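Local atomic coordinates of Glucanase/chitosanase (Paenibacillus fukuinensis, PDB entry 4ZZ5), a protein that binds chitosan through this CBM32 carbohydrate-binding module, one domain of a longer chitosanase/glucanase that probably hydrolyses polysaccharide chains. Residues K29-N34 and I50-G55; G33-R38 and K64-D69. One frame throughout, in Å; residues are numbered along the deposited sequence.

Contact 1 of 2, residues K29-N34 and I50-G55; sequences KAVDGN and IYINLG
A30 and I50 begin a small, wholly apolar contact between the loop K29-N34 and the strand that carries I50-G55. A30, in a short 3-10 turn, aims its methyl group at the strand, and CB lies 3.8 Å from I50 CD1. The isoleucine gets there by stretching out, with CG1 anti to the backbone N (chi1 173°) and CD1 continuing the extended zigzag. V31 comes next and is matched two residues further along the strand: V31 and I52 meet tip to tip, V31 CG1 standing 3.9 Å from I52 CD1 and 4.0 Å from I52 CG1. All four of these side chains are buried, and no hydrogen bond spans the two segments.

From D32 the loop turns away from the strand. D32 OD1 accepts the backbone N of N34 at 3.0 Å, closing an Asx turn in which the N-H comes from above the carboxylate plane, and D32 OD2 is held by T37 OG1. G33, with positive phi, sits inside this turn and gives its N-H to E133 OE1. Where the chain turns its corner at G55, G55 N is bonded to N53 OD1 in a second Asx turn.

The strand 48-54 belongs to the beta-sandwich sheet that also holds strand 115-123. I50 and I52 both pack on F134 of strand 130-137 in the facing sheet, and A30 is hydrogen-bonded through its backbone to F134 itself, while V31 rests on T15 of strand 15-17, the edge neighbour of strand 48-54.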
# COMPACT_ATOMS: atom_id res chain seq x y z
N LYS A 29 10.46 3.34 0.78
CA LYS A 29 10.88 2.96 -0.60
C LYS A 29 9.71 2.78 -1.57
O LYS A 29 9.89 2.74 -2.77
CB LYS A 29 11.77 1.74 -0.56
CG LYS A 29 13.06 1.96 0.32
CD LYS A 29 13.95 3.14 0.10
CE LYS A 29 15.11 3.03 1.13
NZ LYS A 29 14.99 3.31 2.60
N ALA A 30 8.49 2.62 -1.02
CA ALA A 30 7.32 2.50 -1.86
C ALA A 30 6.75 3.86 -2.28
O ALA A 30 5.80 3.86 -3.09
CB ALA A 30 6.28 1.65 -1.20
N VAL A 31 7.21 4.96 -1.71
CA VAL A 31 6.60 6.26 -1.95
C VAL A 31 7.66 7.28 -2.34
O VAL A 31 7.47 8.50 -2.18
CB VAL A 31 5.74 6.78 -0.78
CG1 VAL A 31 4.60 5.85 -0.52
CG2 VAL A 31 6.59 6.99 0.42
N ASP A 32 8.77 6.83 -2.90
CA ASP A 32 9.88 7.73 -3.27
C ASP A 32 9.82 8.05 -4.72
O ASP A 32 10.77 8.82 -5.22
CB ASP A 32 11.25 7.15 -2.89
CG ASP A 32 11.53 5.77 -3.48
OD1 ASP A 32 10.83 5.26 -4.34
OD2 ASP A 32 12.64 5.26 -3.04
N GLY A 33 8.97 7.57 -5.54
CA GLY A 33 8.92 7.85 -6.94
C GLY A 33 9.91 7.12 -7.74
O GLY A 33 10.08 7.43 -8.97
N ASN A 34 10.64 6.18 -7.17
CA ASN A 34 11.69 5.48 -7.86
C ASN A 34 11.26 4.06 -8.10
O ASN A 34 11.04 3.26 -7.11
CB ASN A 34 12.95 5.54 -7.00
CG ASN A 34 14.22 5.02 -7.68
OD1 ASN A 34 14.17 4.16 -8.53
ND2 ASN A 34 15.35 5.56 -7.25
N ILE A 50 1.12 -1.97 4.35
CA ILE A 50 1.83 -0.72 4.32
C ILE A 50 0.78 0.37 4.32
O ILE A 50 -0.21 0.27 3.55
CB ILE A 50 2.76 -0.60 3.08
CG1 ILE A 50 3.37 0.78 2.99
CG2 ILE A 50 2.09 -0.95 1.78
CD1 ILE A 50 4.56 0.80 2.05
N TYR A 51 0.94 1.40 5.12
CA TYR A 51 0.05 2.58 5.03
C TYR A 51 0.83 3.82 4.83
O TYR A 51 2.04 3.93 5.23
CB TYR A 51 -0.96 2.68 6.18
CG TYR A 51 -0.48 3.02 7.55
CD1 TYR A 51 -0.07 4.33 7.82
CD2 TYR A 51 -0.55 2.13 8.56
CE1 TYR A 51 0.31 4.60 9.20
CE2 TYR A 51 -0.18 2.42 9.87
CZ TYR A 51 0.26 3.66 10.10
OH TYR A 51 0.65 3.98 11.44
N ILE A 52 0.18 4.81 4.26
CA ILE A 52 0.68 6.16 3.99
C ILE A 52 -0.12 7.14 4.77
O ILE A 52 -1.39 7.05 4.76
CB ILE A 52 0.55 6.48 2.54
CG1 ILE A 52 1.23 5.42 1.65
CG2 ILE A 52 1.06 7.90 2.26
CD1 ILE A 52 0.80 5.47 0.20
N ASN A 53 0.49 8.02 5.52
CA ASN A 53 -0.15 9.19 6.12
C ASN A 53 -0.17 10.30 5.16
O ASN A 53 0.87 10.90 4.82
CB ASN A 53 0.66 9.55 7.36
CG ASN A 53 -0.04 10.67 8.14
OD1 ASN A 53 -0.94 11.35 7.62
ND2 ASN A 53 0.33 10.81 9.40
N LEU A 54 -1.33 10.63 4.52
CA LEU A 54 -1.40 11.68 3.57
C LEU A 54 -1.21 13.12 4.17
O LEU A 54 -0.97 14.05 3.32
CB LEU A 54 -2.79 11.61 2.86
CG LEU A 54 -3.04 10.34 2.08
CD1 LEU A 54 -4.49 10.49 1.54
CD2 LEU A 54 -2.07 10.05 1.02
N GLY A 55 -1.32 13.22 5.44
CA GLY A 55 -0.85 14.52 6.10
C GLY A 55 -1.96 15.48 6.33
O GLY A 55 -1.87 16.36 7.16

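Contact 2 of 2, residues G33-R38 and K64-D69; sequences GNAATR and KLNWED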
# COMPACT_ATOMS: atom_id res chain seq x y z
N GLY A 33 8.97 7.57 -5.54
CA GLY A 33 8.92 7.85 -6.94
C GLY A 33 9.91 7.12 -7.74
O GLY A 33 10.08 7.43 -8.97
N ASN A 34 10.64 6.18 -7.17
CA ASN A 34 11.69 5.48 -7.86
C ASN A 34 11.26 4.06 -8.10
O ASN A 34 11.04 3.26 -7.11
CB ASN A 34 12.95 5.54 -7.00
CG ASN A 34 14.22 5.02 -7.68
OD1 ASN A 34 14.17 4.16 -8.53
ND2 ASN A 34 15.35 5.56 -7.25
N ALA A 35 11.19 3.62 -9.34
CA ALA A 35 10.79 2.29 -9.72
C ALA A 35 11.79 1.20 -9.46
O ALA A 35 11.47 0.01 -9.58
CB ALA A 35 10.37 2.31 -11.20
N ALA A 36 12.97 1.60 -9.01
CA ALA A 36 14.04 0.64 -8.68
C ALA A 36 14.34 0.55 -7.22
O ALA A 36 15.35 -0.04 -6.79
CB ALA A 36 15.37 0.99 -9.46
N THR A 37 13.47 1.08 -6.32
CA THR A 37 13.53 0.91 -4.90
C THR A 37 12.13 0.32 -4.48
O THR A 37 11.09 0.76 -5.04
CB THR A 37 13.74 2.16 -4.13
OG1 THR A 37 12.61 3.05 -4.41
CG2 THR A 37 15.09 2.84 -4.63
N ARG A 38 12.13 -0.55 -3.51
CA ARG A 38 10.86 -1.16 -3.04
C ARG A 38 10.81 -1.39 -1.59
O ARG A 38 11.84 -1.64 -0.91
CB ARG A 38 10.64 -2.48 -3.80
CG ARG A 38 11.77 -3.52 -3.61
CD ARG A 38 11.63 -4.66 -4.59
NE ARG A 38 12.75 -5.63 -4.56
CZ ARG A 38 12.76 -6.70 -3.85
NH1 ARG A 38 11.76 -7.14 -3.18
NH2 ARG A 38 13.89 -7.48 -3.84
N LYS A 64 -2.46 3.39 -7.61
CA LYS A 64 -1.68 2.59 -8.51
C LYS A 64 -0.61 1.88 -7.75
O LYS A 64 0.19 2.49 -7.04
CB LYS A 64 -1.08 3.42 -9.65
CG LYS A 64 -0.34 2.63 -10.70
CD LYS A 64 0.32 3.57 -11.74
CE LYS A 64 0.08 3.18 -13.18
NZ LYS A 64 -0.28 4.42 -13.94
N LEU A 65 -0.57 0.55 -7.88
CA LEU A 65 0.47 -0.28 -7.26
C LEU A 65 1.43 -0.76 -8.29
O LEU A 65 0.95 -1.21 -9.38
CB LEU A 65 -0.16 -1.47 -6.55
CG LEU A 65 -1.18 -1.09 -5.48
CD1 LEU A 65 -1.71 -2.37 -4.81
CD2 LEU A 65 -0.62 -0.11 -4.40
N ASN A 66 2.70 -0.76 -8.04
CA ASN A 66 3.69 -1.36 -8.94
C ASN A 66 4.37 -2.47 -8.14
O ASN A 66 5.24 -2.18 -7.28
CB ASN A 66 4.69 -0.35 -9.44
CG ASN A 66 5.78 -0.98 -10.29
OD1 ASN A 66 5.80 -2.11 -10.53
ND2 ASN A 66 6.75 -0.14 -10.72
N TRP A 67 3.92 -3.70 -8.33
CA TRP A 67 4.37 -4.83 -7.59
C TRP A 67 5.68 -5.37 -8.04
O TRP A 67 5.92 -5.44 -9.27
CB TRP A 67 3.41 -5.99 -7.59
CG TRP A 67 2.06 -5.73 -6.96
CD1 TRP A 67 0.92 -5.40 -7.58
CD2 TRP A 67 1.73 -5.91 -5.56
NE1 TRP A 67 -0.13 -5.35 -6.66
CE2 TRP A 67 0.38 -5.66 -5.43
CE3 TRP A 67 2.48 -6.26 -4.44
CZ2 TRP A 67 -0.28 -5.71 -4.20
CZ3 TRP A 67 1.83 -6.28 -3.26
CH2 TRP A 67 0.51 -6.02 -3.12
N GLU A 68 6.54 -5.84 -7.15
CA GLU A 68 7.69 -6.71 -7.48
C GLU A 68 7.10 -8.09 -7.68
O GLU A 68 5.93 -8.40 -7.58
CB GLU A 68 8.70 -6.59 -6.35
CG GLU A 68 10.04 -7.25 -6.61
CD GLU A 68 10.15 -8.59 -5.99
OE1 GLU A 68 9.37 -9.02 -5.12
OE2 GLU A 68 11.17 -9.29 -6.42
N ASP A 69 7.96 -9.05 -8.08
CA ASP A 69 7.51 -10.42 -8.30
C ASP A 69 6.78 -11.06 -7.14
O ASP A 69 5.89 -11.88 -7.35
CB ASP A 69 8.74 -11.30 -8.69
CG ASP A 69 9.14 -11.22 -10.17
OD1 ASP A 69 8.33 -10.88 -11.02
OD2 ASP A 69 10.28 -11.71 -10.38
O HOH W 1 9.48 -1.24 -11.46
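R38 holds CG between its backbone N and carbonyl carbon (chi1 59°) and then runs extended to NE, whereas E68 sets out with CG anti to N and bends at chi2 (-99°), which lays its carboxylate over one face of the guanidinium. The two planes are only 17° apart, stacked, with E68 CD 3.5 Å from R38 NH1 and displaced toward the rim. R38 CD also lies against E68 CG at 3.6 Å. The salt bridge from R38 NH1 to E68 OE1 is long, 3.6 Å, and purely electrostatic, because no N-H points at the oxygen. The directed bonds of both groups go elsewhere: NH1 to S130 OG, and OE1 to the backbone N of A70.

These residues join two loops of the beta-sandwich, one leading into edge strand 39-40 and the other leaving strand 57-67. R38 also makes a cation-pi contact with W132, so an alanine here would probably deprive E68 of its stacked countercharge and W132 of its cationic partner.

Nearer the strand a water links the segments, donating to A35 O and accepting from N66 ND2, each at 3.0 Å. A35 is presented by a type I turn from N34 to T37, reinforced by an Asx turn in which N34 OD1 accepts from A36 N at 2.9 Å.

Contact 1 is buried and contact 2 lies at the surface, although both start from the same loop between strands 15-17 and 39-40 and share G33 and N34. The loop thereby touches both sheets of the sandwich: A30 and V31 meet strand 48-54, and A35 and R38, further along, meet the end of strand 57-67 and the residue just after it. The chemistry follows this division, with aliphatic groups alone in contact 1 and a stacked guanidinium-carboxylate pair plus a bridging water in contact 2. Within the loop, T37 ties the two parts together, its OG1 probably hydrogen-bonded to K29 O, while K29 CB packs against R38 O.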